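PDB 6J31: kcn28 from Kitasatospora, which adopts a GT-B fold, in which two Rossmann-like domains face each other across a cleft, and belongs to the erythromycin biosynthesis protein CIII-like family. Local coordinates for residues A[144-147]-A[148-152]; A[324-327]-A[328-332]; A[345-349]-A[350-354]; A[172-175]-A[176-179]. All blocks are in the same frame, centred on the assembly; numbering follows the deposited sequence.

Interaction 1 (A[144-147]-A[148-152]); sequences VVEQ and LKQDP
V144 O accepts the N-H of L148 at 3.0 Å, and V145 O accepts that of K149 at the same N-to-O distance, both i to i+4 bonds of a regular alpha helix. One residue on, the pattern weakens: Q150 N stands 3.2 Å from both E146 O and Q147 O and makes only a weak bond to each, as the helix runs out. The side-chain polar contacts gather at this same place. Bent at chi2 (-46°), the Q150 chain carries its amide back along the helix, where NE2 makes two weak bonds, to E146 O and, at 3.2 Å, to E146 OE1; carboxylate and amide planes are turned 40° apart.

These residues form the last turns of helix 142-150. D151 is both the link between the two helices and the N-cap of helix 152-167, OD1 accepting from R153 N.

Among the charged groups, E146 OE2 and K149 NZ are 4.5 Å apart, too far to pair as a salt bridge, though their opposite charges probably still attract weakly, and K149 also makes a cation-pi contact with Y158. Its aliphatic chain lies alongside V145, pointing the same way, with NZ 3.3 Å from V145 CG1. Of the apolar side chains, the buried L148 packs on Q74, I75 and M78 of helix 74-96, while V145 touches an apolar side chain of the bound peptide.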
ATOM      1  N   VAL A 144     -15.052  18.791   4.687  1.00 62.13           N
ATOM      2  CA  VAL A 144     -13.844  19.056   3.912  1.00 61.79           C
ATOM      3  C   VAL A 144     -14.175  19.192   2.430  1.00 59.92           C
ATOM      4  O   VAL A 144     -13.650  20.075   1.740  1.00 59.79           O
ATOM      5  CB  VAL A 144     -12.809  17.943   4.164  1.00 63.41           C
ATOM      6  CG1 VAL A 144     -11.616  18.079   3.220  1.00 64.08           C
ATOM      7  CG2 VAL A 144     -12.366  17.945   5.622  1.00 63.70           C
ATOM      8  N   VAL A 145     -15.062  18.335   1.922  1.00 58.19           N
ATOM      9  CA  VAL A 145     -15.424  18.382   0.508  1.00 55.81           C
ATOM     10  C   VAL A 145     -16.188  19.662   0.184  1.00 59.56           C
ATOM     11  O   VAL A 145     -15.911  20.327  -0.821  1.00 58.72           O
ATOM     12  CB  VAL A 145     -16.218  17.123   0.120  1.00 50.78           C
ATOM     13  CG1 VAL A 145     -16.880  17.303  -1.231  1.00 49.73           C
ATOM     14  CG2 VAL A 145     -15.295  15.923   0.095  1.00 49.37           C
ATOM     15  N   GLU A 146     -17.159  20.028   1.024  1.00 64.53           N
ATOM     16  CA  GLU A 146     -17.917  21.252   0.780  1.00 69.89           C
ATOM     17  C   GLU A 146     -17.030  22.485   0.820  1.00 71.69           C
ATOM     18  O   GLU A 146     -17.196  23.403   0.009  1.00 71.13           O
ATOM     19  CB  GLU A 146     -19.048  21.381   1.799  1.00 73.73           C
ATOM     20  CG  GLU A 146     -20.412  20.976   1.286  1.00 76.99           C
ATOM     21  CD  GLU A 146     -20.743  21.657  -0.031  1.00 79.63           C
ATOM     22  OE1 GLU A 146     -20.508  22.884  -0.128  1.00 80.84           O
ATOM     23  OE2 GLU A 146     -21.254  20.988  -0.953  1.00 80.26           O
ATOM     24  N   GLN A 147     -16.085  22.529   1.757  1.00 74.22           N
ATOM     25  CA  GLN A 147     -15.195  23.679   1.830  1.00 77.62           C
ATOM     26  C   GLN A 147     -14.319  23.760   0.586  1.00 74.71           C
ATOM     27  O   GLN A 147     -14.017  24.855   0.099  1.00 75.45           O
ATOM     28  CB  GLN A 147     -14.358  23.614   3.106  1.00 83.71           C
ATOM     29  CG  GLN A 147     -14.253  24.957   3.819  1.00 89.74           C
ATOM     30  CD  GLN A 147     -15.621  25.520   4.212  1.00 94.45           C
ATOM     31  OE1 GLN A 147     -16.609  24.788   4.314  1.00 95.79           O
ATOM     32  NE2 GLN A 147     -15.679  26.829   4.429  1.00 96.49           N
ATOM     33  N   LEU A 148     -13.908  22.604   0.060  1.00 70.84           N
ATOM     34  CA  LEU A 148     -13.154  22.571  -1.188  1.00 68.02           C
ATOM     35  C   LEU A 148     -13.972  23.150  -2.337  1.00 68.05           C
ATOM     36  O   LEU A 148     -13.436  23.851  -3.203  1.00 68.11           O
ATOM     37  CB  LEU A 148     -12.754  21.129  -1.498  1.00 66.46           C
ATOM     38  CG  LEU A 148     -11.476  20.545  -0.898  1.00 64.87           C
ATOM     39  CD1 LEU A 148     -11.291  19.110  -1.362  1.00 64.20           C
ATOM     40  CD2 LEU A 148     -10.278  21.387  -1.300  1.00 63.50           C
ATOM     41  N   LYS A 149     -15.274  22.857  -2.365  1.00 68.33           N
ATOM     42  CA  LYS A 149     -16.144  23.356  -3.423  1.00 68.34           C
ATOM     43  C   LYS A 149     -16.380  24.858  -3.331  1.00 71.57           C
ATOM     44  O   LYS A 149     -16.820  25.460  -4.316  1.00 71.27           O
ATOM     45  CB  LYS A 149     -17.468  22.594  -3.402  1.00 65.93           C
ATOM     46  CG  LYS A 149     -17.295  21.102  -3.659  1.00 63.50           C
ATOM     47  CD  LYS A 149     -18.474  20.499  -4.407  1.00 61.72           C
ATOM     48  CE  LYS A 149     -18.264  19.012  -4.639  1.00 60.28           C
ATOM     49  NZ  LYS A 149     -18.980  18.171  -3.641  1.00 60.23           N
ATOM     50  N   GLN A 150     -16.132  25.472  -2.170  1.00 75.66           N
ATOM     51  CA  GLN A 150     -16.208  26.928  -2.080  1.00 80.22           C
ATOM     52  C   GLN A 150     -15.053  27.596  -2.812  1.00 79.05           C
ATOM     53  O   GLN A 150     -15.221  28.691  -3.361  1.00 79.16           O
ATOM     54  CB  GLN A 150     -16.244  27.377  -0.620  1.00 85.05           C
ATOM     55  CG  GLN A 150     -17.414  26.815   0.161  1.00 89.58           C
ATOM     56  CD  GLN A 150     -18.719  26.939  -0.606  1.00 93.14           C
ATOM     57  OE1 GLN A 150     -19.159  28.042  -0.938  1.00 95.32           O
ATOM     58  NE2 GLN A 150     -19.342  25.803  -0.900  1.00 94.39           N
ATOM     59  N   ASP A 151     -13.885  26.970  -2.817  1.00 78.06           N
ATOM     60  CA  ASP A 151     -12.764  27.497  -3.582  1.00 78.11           C
ATOM     61  C   ASP A 151     -13.087  27.397  -5.069  1.00 73.26           C
ATOM     62  O   ASP A 151     -13.530  26.337  -5.530  1.00 72.31           O
ATOM     63  CB  ASP A 151     -11.491  26.716  -3.249  1.00 81.75           C
ATOM     64  CG  ASP A 151     -10.219  27.413  -3.717  1.00 84.20           C
ATOM     65  OD1 ASP A 151     -10.209  28.003  -4.817  1.00 85.53           O
ATOM     66  OD2 ASP A 151      -9.216  27.366  -2.972  1.00 84.82           O
ATOM     67  N   PRO A 152     -12.891  28.465  -5.846  1.00 68.83           N
ATOM     68  CA  PRO A 152     -13.123  28.362  -7.295  1.00 64.69           C
ATOM     69  C   PRO A 152     -12.298  27.272  -7.952  1.00 59.80           C
ATOM     70  O   PRO A 152     -12.774  26.629  -8.896  1.00 57.80           O
ATOM     71  CB  PRO A 152     -12.744  29.758  -7.806  1.00 65.20           C
ATOM     72  CG  PRO A 152     -13.005  30.652  -6.636  1.00 66.68           C
ATOM     73  CD  PRO A 152     -12.616  29.851  -5.427  1.00 67.69           C
TER

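Interaction 2 (A[324-327]-A[328-332]); sequences ANDQ and PANAE
D326 OD2 has two partners, the hydroxyl OG1 of T130 and, 3.4 Å away in a weak bond, ND2 of N330, one turn further along. The D326 carboxylate and the N330 amide are turned 73° to each other; the bond is weak because it is long and bent at the hydrogen (139°). N330 is in fact fixed more by its surroundings: OD1 bonds to NE1 of W131, and ND2 also donates to G303 O, so the buried amide has partners at both ends. D326 CG is anti to the backbone N (chi1 -161°), a torsion that swings the carboxylate round to N330.

The backbone bond from A331 N to Q327 O, 2.8 Å long and nearly along the C=O axis, closes the first helical turn. Q327 sends its side chain the other way, back over the loop. There OE1 takes A324 N at 2.9 Å, the donor sitting well above the amide plane, and Q323 N as well, while NE2 has a weak bond to S237 OG. Q327 N meanwhile donates to A324 O at 3.2 Å. The P328 ring, which offers no N-H, fits into this turn with CD 3.0 Å from A324 O and 3.2 Å from N325 O.

This is the beta-alpha junction between strand 318-320 and helix 327-336 of the C-terminal Rossmann-like domain; facing the cleft of the GT-B fold, it supplies N325 to the pocket of (2E,2'E)-3,3'-(1,2-phenylene)di(prop-2-enoic acid).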
ATOM      1  N   ALA A 324       2.322  10.570   5.901  1.00 80.78           N
ATOM      2  CA  ALA A 324       1.489  10.719   4.717  1.00 81.45           C
ATOM      3  C   ALA A 324       0.034  10.377   5.042  1.00 82.25           C
ATOM      4  O   ALA A 324      -0.305   9.962   6.150  1.00 83.10           O
ATOM      5  CB  ALA A 324       2.022   9.847   3.581  1.00 80.88           C
ATOM      6  N   ASN A 325      -0.834  10.560   4.040  1.00 81.54           N
ATOM      7  CA  ASN A 325      -2.280  10.494   4.253  1.00 80.12           C
ATOM      8  C   ASN A 325      -2.708   9.143   4.839  1.00 76.82           C
ATOM      9  O   ASN A 325      -3.547   9.089   5.747  1.00 78.59           O
ATOM     10  CB  ASN A 325      -3.008  10.807   2.936  1.00 83.86           C
ATOM     11  CG  ASN A 325      -2.400  10.072   1.747  1.00 85.88           C
ATOM     12  OD1 ASN A 325      -1.764   9.030   1.909  1.00 87.02           O
ATOM     13  ND2 ASN A 325      -2.609  10.603   0.547  1.00 87.55           N
ATOM     14  N   ASP A 326      -2.155   8.042   4.320  1.00 71.34           N
ATOM     15  CA  ASP A 326      -2.562   6.703   4.755  1.00 64.73           C
ATOM     16  C   ASP A 326      -2.129   6.396   6.187  1.00 62.02           C
ATOM     17  O   ASP A 326      -2.830   5.685   6.917  1.00 62.27           O
ATOM     18  CB  ASP A 326      -1.974   5.658   3.809  1.00 62.72           C
ATOM     19  CG  ASP A 326      -2.692   4.336   3.886  1.00 61.77           C
ATOM     20  OD1 ASP A 326      -3.850   4.328   4.347  1.00 62.22           O
ATOM     21  OD2 ASP A 326      -2.089   3.304   3.519  1.00 60.76           O
ATOM     22  N   GLN A 327      -0.974   6.899   6.594  1.00 59.94           N
ATOM     23  CA  GLN A 327      -0.252   6.448   7.781  1.00 58.48           C
ATOM     24  C   GLN A 327      -0.887   6.739   9.144  1.00 55.62           C
ATOM     25  O   GLN A 327      -0.736   5.911  10.052  1.00 55.21           O
ATOM     26  CB  GLN A 327       1.169   7.007   7.733  1.00 60.46           C
ATOM     27  CG  GLN A 327       2.024   6.288   6.701  1.00 61.13           C
ATOM     28  CD  GLN A 327       3.070   7.175   6.071  1.00 60.90           C
ATOM     29  OE1 GLN A 327       3.577   8.102   6.700  1.00 61.62           O
ATOM     30  NE2 GLN A 327       3.406   6.892   4.817  1.00 60.04           N
ATOM     31  N   PRO A 328      -1.550   7.886   9.372  1.00 52.54           N
ATOM     32  CA  PRO A 328      -2.078   8.129  10.727  1.00 49.10           C
ATOM     33  C   PRO A 328      -3.056   7.064  11.189  1.00 44.13           C
ATOM     34  O   PRO A 328      -2.946   6.580  12.323  1.00 44.44           O
ATOM     35  CB  PRO A 328      -2.752   9.503  10.603  1.00 50.08           C
ATOM     36  CG  PRO A 328      -2.132  10.128   9.418  1.00 51.39           C
ATOM     37  CD  PRO A 328      -1.885   9.003   8.475  1.00 52.09           C
ATOM     38  N   ALA A 329      -3.999   6.665  10.333  1.00 40.70           N
ATOM     39  CA  ALA A 329      -4.927   5.603  10.712  1.00 38.31           C
ATOM     40  C   ALA A 329      -4.199   4.279  10.910  1.00 37.27           C
ATOM     41  O   ALA A 329      -4.509   3.533  11.846  1.00 36.76           O
ATOM     42  CB  ALA A 329      -6.030   5.464   9.663  1.00 36.86           C
ATOM     43  N   ASN A 330      -3.211   3.982  10.057  1.00 37.84           N
ATOM     44  CA  ASN A 330      -2.444   2.747  10.208  1.00 37.93           C
ATOM     45  C   ASN A 330      -1.707   2.722  11.540  1.00 36.15           C
ATOM     46  O   ASN A 330      -1.619   1.673  12.194  1.00 33.59           O
ATOM     47  CB  ASN A 330      -1.453   2.590   9.054  1.00 40.22           C
ATOM     48  CG  ASN A 330      -2.131   2.315   7.724  1.00 42.66           C
ATOM     49  OD1 ASN A 330      -3.335   2.071   7.661  1.00 45.02           O
ATOM     50  ND2 ASN A 330      -1.349   2.334   6.650  1.00 43.12           N
ATOM     51  N   ALA A 331      -1.172   3.872  11.958  1.00 35.30           N
ATOM     52  CA  ALA A 331      -0.524   3.970  13.260  1.00 33.74           C
ATOM     53  C   ALA A 331      -1.518   3.703  14.381  1.00 35.51           C
ATOM     54  O   ALA A 331      -1.187   3.041  15.370  1.00 35.06           O
ATOM     55  CB  ALA A 331       0.113   5.349  13.425  1.00 33.10           C
ATOM     56  N   GLU A 332      -2.739   4.227  14.250  1.00 40.39           N
ATOM     57  CA  GLU A 332      -3.755   3.994  15.269  1.00 46.32           C
ATOM     58  C   GLU A 332      -4.109   2.516  15.369  1.00 42.84           C
ATOM     59  O   GLU A 332      -4.242   1.975  16.473  1.00 41.29           O
ATOM     60  CB  GLU A 332      -5.007   4.814  14.953  1.00 55.72           C
ATOM     61  CG  GLU A 332      -4.904   6.289  15.290  1.00 64.24           C
ATOM     62  CD  GLU A 332      -4.276   6.526  16.646  1.00 73.29           C
ATOM     63  OE1 GLU A 332      -4.746   5.913  17.629  1.00 78.68           O
ATOM     64  OE2 GLU A 332      -3.320   7.326  16.733  1.00 77.55           O
TER

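Interaction 3 (A[345-349]-A[350-354]); sequences IATVT and PDRLR
The side chain of R352 reaches back along the loop to T347, where NH2 donates to OG1 in a weak but nearly straight bond of 3.3 Å (173°). OG1 lies in the guanidinium plane, at its edge. One face of the same group passes over V348, whose CA stands 3.6 Å above the plane and offset toward the rim. The aliphatic part of R352 runs beside T349, with CB and CD each 3.8 Å from T349 CB, before the bend at chi3 (59°) turns the guanidinium toward V348 and T347.

Beside this polar contact V348 CG2 meets L353 CB at 3.7 Å, the two side chains crossing obliquely, and since V348 directly precedes the N-cap residue T349 and L353 lies in the first turn, the pair has the placement of a hydrophobic staple at the start of helix 350-362. Between them T349 O accepts L353 N at 2.8 Å in an almost linear bond. The T349 side chain itself makes no capping bond: its methyl CG2, anti to the backbone N, is turned toward the helix start, 3.3 Å from D351 N, while OG1 stays beside its own backbone N.

Further out, the salt bridge from R354 NE to D351 OD1, 3.6 Å long, links two residues three apart in the first turn. Helix 243-253 packs against part of the element: F245 on V348 and I345, E251 on P350, and V252 on R354. L353 rests on I343, just past strand 340-342, the outermost strand of the C-terminal sheet.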
ATOM      1  N   ILE A 345       8.336  12.297  14.530  1.00 91.93           N
ATOM      2  CA  ILE A 345       9.739  12.499  14.174  1.00 96.02           C
ATOM      3  C   ILE A 345      10.204  13.898  14.557  1.00 97.04           C
ATOM      4  O   ILE A 345      11.359  14.090  14.960  1.00 98.25           O
ATOM      5  CB  ILE A 345       9.945  12.222  12.671  1.00 97.93           C
ATOM      6  CG1 ILE A 345      10.386  10.776  12.455  1.00 99.03           C
ATOM      7  CG2 ILE A 345      10.949  13.193  12.055  1.00 98.40           C
ATOM      8  CD1 ILE A 345      10.704  10.462  11.024  1.00 99.24           C
ATOM      9  N   ALA A 346       9.318  14.890  14.456  1.00 95.99           N
ATOM     10  CA  ALA A 346       9.694  16.261  14.784  1.00 94.50           C
ATOM     11  C   ALA A 346      10.037  16.406  16.263  1.00 92.10           C
ATOM     12  O   ALA A 346      11.030  17.054  16.614  1.00 93.09           O
ATOM     13  CB  ALA A 346       8.569  17.220  14.399  1.00 94.71           C
ATOM     14  N   THR A 347       9.233  15.816  17.143  1.00 88.29           N
ATOM     15  CA  THR A 347       9.354  16.043  18.576  1.00 85.89           C
ATOM     16  C   THR A 347       9.966  14.877  19.345  1.00 84.25           C
ATOM     17  O   THR A 347      10.089  14.970  20.570  1.00 84.25           O
ATOM     18  CB  THR A 347       7.979  16.385  19.163  1.00 85.72           C
ATOM     19  OG1 THR A 347       7.208  15.186  19.316  1.00 85.29           O
ATOM     20  CG2 THR A 347       7.238  17.346  18.249  1.00 85.90           C
ATOM     21  N   VAL A 348      10.346  13.784  18.678  1.00 82.91           N
ATOM     22  CA  VAL A 348      10.861  12.621  19.394  1.00 81.35           C
ATOM     23  C   VAL A 348      12.241  12.923  19.972  1.00 81.33           C
ATOM     24  O   VAL A 348      13.088  13.557  19.328  1.00 81.31           O
ATOM     25  CB  VAL A 348      10.879  11.379  18.484  1.00 80.01           C
ATOM     26  CG1 VAL A 348      11.760  11.596  17.256  1.00 79.54           C
ATOM     27  CG2 VAL A 348      11.306  10.144  19.273  1.00 79.57           C
ATOM     28  N   THR A 349      12.471  12.471  21.234  1.00 81.49           N
ATOM     29  CA  THR A 349      13.647  12.584  22.082  1.00 82.54           C
ATOM     30  C   THR A 349      14.456  11.287  22.061  1.00 84.02           C
ATOM     31  O   THR A 349      13.896  10.208  21.844  1.00 83.93           O
ATOM     32  CB  THR A 349      13.194  12.912  23.518  1.00 81.44           C
ATOM     33  OG1 THR A 349      12.977  14.323  23.643  1.00 81.40           O
ATOM     34  CG2 THR A 349      14.180  12.443  24.586  1.00 81.19           C
ATOM     35  N   PRO A 350      15.783  11.351  22.257  1.00 86.58           N
ATOM     36  CA  PRO A 350      16.568  10.103  22.311  1.00 88.20           C
ATOM     37  C   PRO A 350      16.106   9.122  23.380  1.00 90.22           C
ATOM     38  O   PRO A 350      16.036   7.918  23.106  1.00 89.89           O
ATOM     39  CB  PRO A 350      17.993  10.611  22.573  1.00 87.88           C
ATOM     40  CG  PRO A 350      18.014  11.954  21.927  1.00 87.18           C
ATOM     41  CD  PRO A 350      16.649  12.541  22.174  1.00 87.06           C
ATOM     42  N   ASP A 351      15.798   9.588  24.594  1.00 92.20           N
ATOM     43  CA  ASP A 351      15.247   8.676  25.595  1.00 93.71           C
ATOM     44  C   ASP A 351      13.845   8.213  25.224  1.00 92.93           C
ATOM     45  O   ASP A 351      13.495   7.050  25.451  1.00 93.24           O
ATOM     46  CB  ASP A 351      15.266   9.295  26.993  1.00 96.39           C
ATOM     47  CG  ASP A 351      16.526   8.938  27.764  1.00 99.67           C
ATOM     48  OD1 ASP A 351      17.365   8.188  27.215  1.00100.73           O
ATOM     49  OD2 ASP A 351      16.665   9.378  28.926  1.00101.20           O
ATOM     50  N   ARG A 352      13.017   9.106  24.676  1.00 92.02           N
ATOM     51  CA  ARG A 352      11.669   8.703  24.282  1.00 91.09           C
ATOM     52  C   ARG A 352      11.714   7.610  23.219  1.00 87.50           C
ATOM     53  O   ARG A 352      11.008   6.601  23.319  1.00 87.36           O
ATOM     54  CB  ARG A 352      10.898   9.908  23.744  1.00 93.41           C
ATOM     55  CG  ARG A 352      10.190  10.789  24.748  1.00 95.72           C
ATOM     56  CD  ARG A 352       9.539  11.924  23.966  1.00 96.84           C
ATOM     57  NE  ARG A 352       8.586  11.457  22.959  1.00 98.01           N
ATOM     58  CZ  ARG A 352       8.097  12.227  21.990  1.00 99.45           C
ATOM     59  NH1 ARG A 352       7.248  11.722  21.101  1.00 99.87           N
ATOM     60  NH2 ARG A 352       8.448  13.504  21.907  1.00 99.88           N
ATOM     61  N   LEU A 353      12.536   7.802  22.182  1.00 84.01           N
ATOM     62  CA  LEU A 353      12.659   6.779  21.148  1.00 80.70           C
ATOM     63  C   LEU A 353      13.240   5.492  21.722  1.00 80.54           C
ATOM     64  O   LEU A 353      12.803   4.393  21.367  1.00 79.87           O
ATOM     65  CB  LEU A 353      13.516   7.300  19.985  1.00 78.69           C
ATOM     66  CG  LEU A 353      13.830   6.459  18.727  1.00 76.97           C
ATOM     67  CD1 LEU A 353      14.841   5.327  18.941  1.00 76.89           C
ATOM     68  CD2 LEU A 353      12.545   5.915  18.115  1.00 76.23           C
ATOM     69  N   ARG A 354      14.230   5.611  22.609  1.00 81.62           N
ATOM     70  CA  ARG A 354      14.848   4.424  23.194  1.00 82.69           C
ATOM     71  C   ARG A 354      13.873   3.662  24.080  1.00 81.46           C
ATOM     72  O   ARG A 354      13.879   2.425  24.097  1.00 81.54           O
ATOM     73  CB  ARG A 354      16.103   4.812  23.974  1.00 85.31           C
ATOM     74  CG  ARG A 354      16.878   3.622  24.521  1.00 87.82           C
ATOM     75  CD  ARG A 354      17.818   4.040  25.632  1.00 90.50           C
ATOM     76  NE  ARG A 354      17.100   4.679  26.727  1.00 92.68           N
ATOM     77  CZ  ARG A 354      16.648   4.039  27.798  1.00 94.94           C
ATOM     78  NH1 ARG A 354      16.002   4.707  28.743  1.00 95.60           N
ATOM     79  NH2 ARG A 354      16.845   2.733  27.928  1.00 96.06           N
TER

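Interaction 4 (A[172-175]-A[176-179]); sequences GIDA and GDLV
An Asx turn capping a helix start brings D174 over the residues that follow it: OD2 accepts G176 N at 2.9 Å and, in a longer bond of 3.3 Å, D177 N, both weak. With CG anti to the backbone N, the D174 torsion (chi1 168°) brings OD2 within bonding distance of these two N-H groups at the entrance to helix 177-180. The backbone completes the turn, L178 N donating to D174 O at 3.0 Å.

Either side of the cap, I173 and L178 close on each other as in a hydrophobic staple. Their side chains cross at about a right angle, and both also touch R114 of helix 112-120. The carboxylates of D174 and D177 come within 4.0 Å of each other, measured from OD2 to OD1; R138 probably eases this, forming a salt bridge with D177 OD1 and a long, weak ion pair with D174 OD2.

A175 faces inward, packing on F161, D162 and L165 of helix 152-167, and with V179 it touches a modified side chain of the bound peptide. At the staple, CD1 of I173 lies 3.8 Å from L178 CB and 3.6 Å from L178 N.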
ATOM      1  N   GLY A 172     -24.785   8.670 -14.885  1.00 54.68           N
ATOM      2  CA  GLY A 172     -25.609   8.225 -13.775  1.00 55.22           C
ATOM      3  C   GLY A 172     -24.867   7.949 -12.479  1.00 54.70           C
ATOM      4  O   GLY A 172     -25.523   7.661 -11.473  1.00 56.26           O
ATOM      5  N   ILE A 173     -23.540   8.007 -12.471  1.00 52.50           N
ATOM      6  CA  ILE A 173     -22.755   7.650 -11.295  1.00 50.54           C
ATOM      7  C   ILE A 173     -22.045   8.887 -10.756  1.00 50.29           C
ATOM      8  O   ILE A 173     -21.558   9.726 -11.522  1.00 48.98           O
ATOM      9  CB  ILE A 173     -21.759   6.512 -11.597  1.00 49.25           C
ATOM     10  CG1 ILE A 173     -21.136   5.986 -10.300  1.00 48.41           C
ATOM     11  CG2 ILE A 173     -20.684   6.962 -12.561  1.00 48.62           C
ATOM     12  CD1 ILE A 173     -20.486   4.635 -10.443  1.00 47.93           C
ATOM     13  N   ASP A 174     -22.017   9.007  -9.428  1.00 52.68           N
ATOM     14  CA  ASP A 174     -21.344  10.110  -8.759  1.00 54.81           C
ATOM     15  C   ASP A 174     -19.833   9.904  -8.788  1.00 49.25           C
ATOM     16  O   ASP A 174     -19.339   8.774  -8.756  1.00 46.31           O
ATOM     17  CB  ASP A 174     -21.842  10.218  -7.312  1.00 61.22           C
ATOM     18  CG  ASP A 174     -20.991  11.143  -6.453  1.00 66.55           C
ATOM     19  OD1 ASP A 174     -20.955  12.363  -6.723  1.00 71.78           O
ATOM     20  OD2 ASP A 174     -20.360  10.645  -5.495  1.00 69.63           O
ATOM     21  N   ALA A 175     -19.098  11.018  -8.840  1.00 46.65           N
ATOM     22  CA  ALA A 175     -17.644  10.939  -8.933  1.00 44.21           C
ATOM     23  C   ALA A 175     -17.036  10.257  -7.718  1.00 43.19           C
ATOM     24  O   ALA A 175     -15.951   9.679  -7.818  1.00 40.37           O
ATOM     25  CB  ALA A 175     -17.042  12.330  -9.110  1.00 44.26           C
ATOM     26  N   GLY A 176     -17.688  10.357  -6.558  1.00 44.61           N
ATOM     27  CA  GLY A 176     -17.203   9.652  -5.381  1.00 44.13           C
ATOM     28  C   GLY A 176     -17.498   8.164  -5.421  1.00 43.83           C
ATOM     29  O   GLY A 176     -16.653   7.346  -5.047  1.00 43.86           O
ATOM     30  N   ASP A 177     -18.712   7.797  -5.834  1.00 44.30           N
ATOM     31  CA  ASP A 177     -19.103   6.389  -5.866  1.00 45.20           C
ATOM     32  C   ASP A 177     -18.238   5.607  -6.848  1.00 42.96           C
ATOM     33  O   ASP A 177     -17.662   4.571  -6.499  1.00 43.31           O
ATOM     34  CB  ASP A 177     -20.583   6.273  -6.214  1.00 46.01           C
ATOM     35  CG  ASP A 177     -21.475   6.643  -5.051  1.00 45.88           C
ATOM     36  OD1 ASP A 177     -20.939   7.010  -3.980  1.00 44.90           O
ATOM     37  OD2 ASP A 177     -22.710   6.570  -5.209  1.00 48.38           O
ATOM     38  N   LEU A 178     -18.169   6.065  -8.092  1.00 41.93           N
ATOM     39  CA  LEU A 178     -17.058   5.688  -8.949  1.00 41.53           C
ATOM     40  C   LEU A 178     -15.785   6.082  -8.217  1.00 47.19           C
ATOM     41  O   LEU A 178     -15.700   7.195  -7.704  1.00 54.78           O
ATOM     42  CB  LEU A 178     -17.180   6.416 -10.292  1.00 37.47           C
ATOM     43  CG  LEU A 178     -16.290   6.214 -11.528  1.00 33.97           C
ATOM     44  CD1 LEU A 178     -14.954   6.895 -11.379  1.00 32.79           C
ATOM     45  CD2 LEU A 178     -16.105   4.760 -11.895  1.00 31.57           C
ATOM     46  N   VAL A 179     -14.839   5.143  -8.106  1.00 44.14           N
ATOM     47  CA  VAL A 179     -13.574   5.254  -7.360  1.00 43.95           C
ATOM     48  C   VAL A 179     -13.692   4.584  -5.994  1.00 43.33           C
ATOM     49  O   VAL A 179     -12.969   3.626  -5.706  1.00 41.95           O
ATOM     50  CB  VAL A 179     -13.057   6.699  -7.160  1.00 42.50           C
ATOM     51  CG1 VAL A 179     -11.848   6.705  -6.220  1.00 40.97           C
ATOM     52  CG2 VAL A 179     -12.707   7.367  -8.477  1.00 41.88           C
TER

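Overall arrangement
The four contacts follow one another along the chain and none touches another. Interactions 1 and 4 both belong to the helical region between strands 124-128 and 185-187 of the N-terminal sheet, with centres about 18 Å and nearest atoms about 7 Å apart. Interactions 2 and 3 lie in the C-terminal domain, centres about 19 Å apart. The cleft ligand (2E,2'E)-3,3'-(1,2-phenylene)di(prop-2-enoic acid) relates them: the side chain of N325 in interaction 2 is about 4 Å from it, V179 in interaction 4 about 7 Å, and L148 in interaction 1 about 9 Å. Interaction 3 is a surface element, its centre about 43 Å from that of interaction 4.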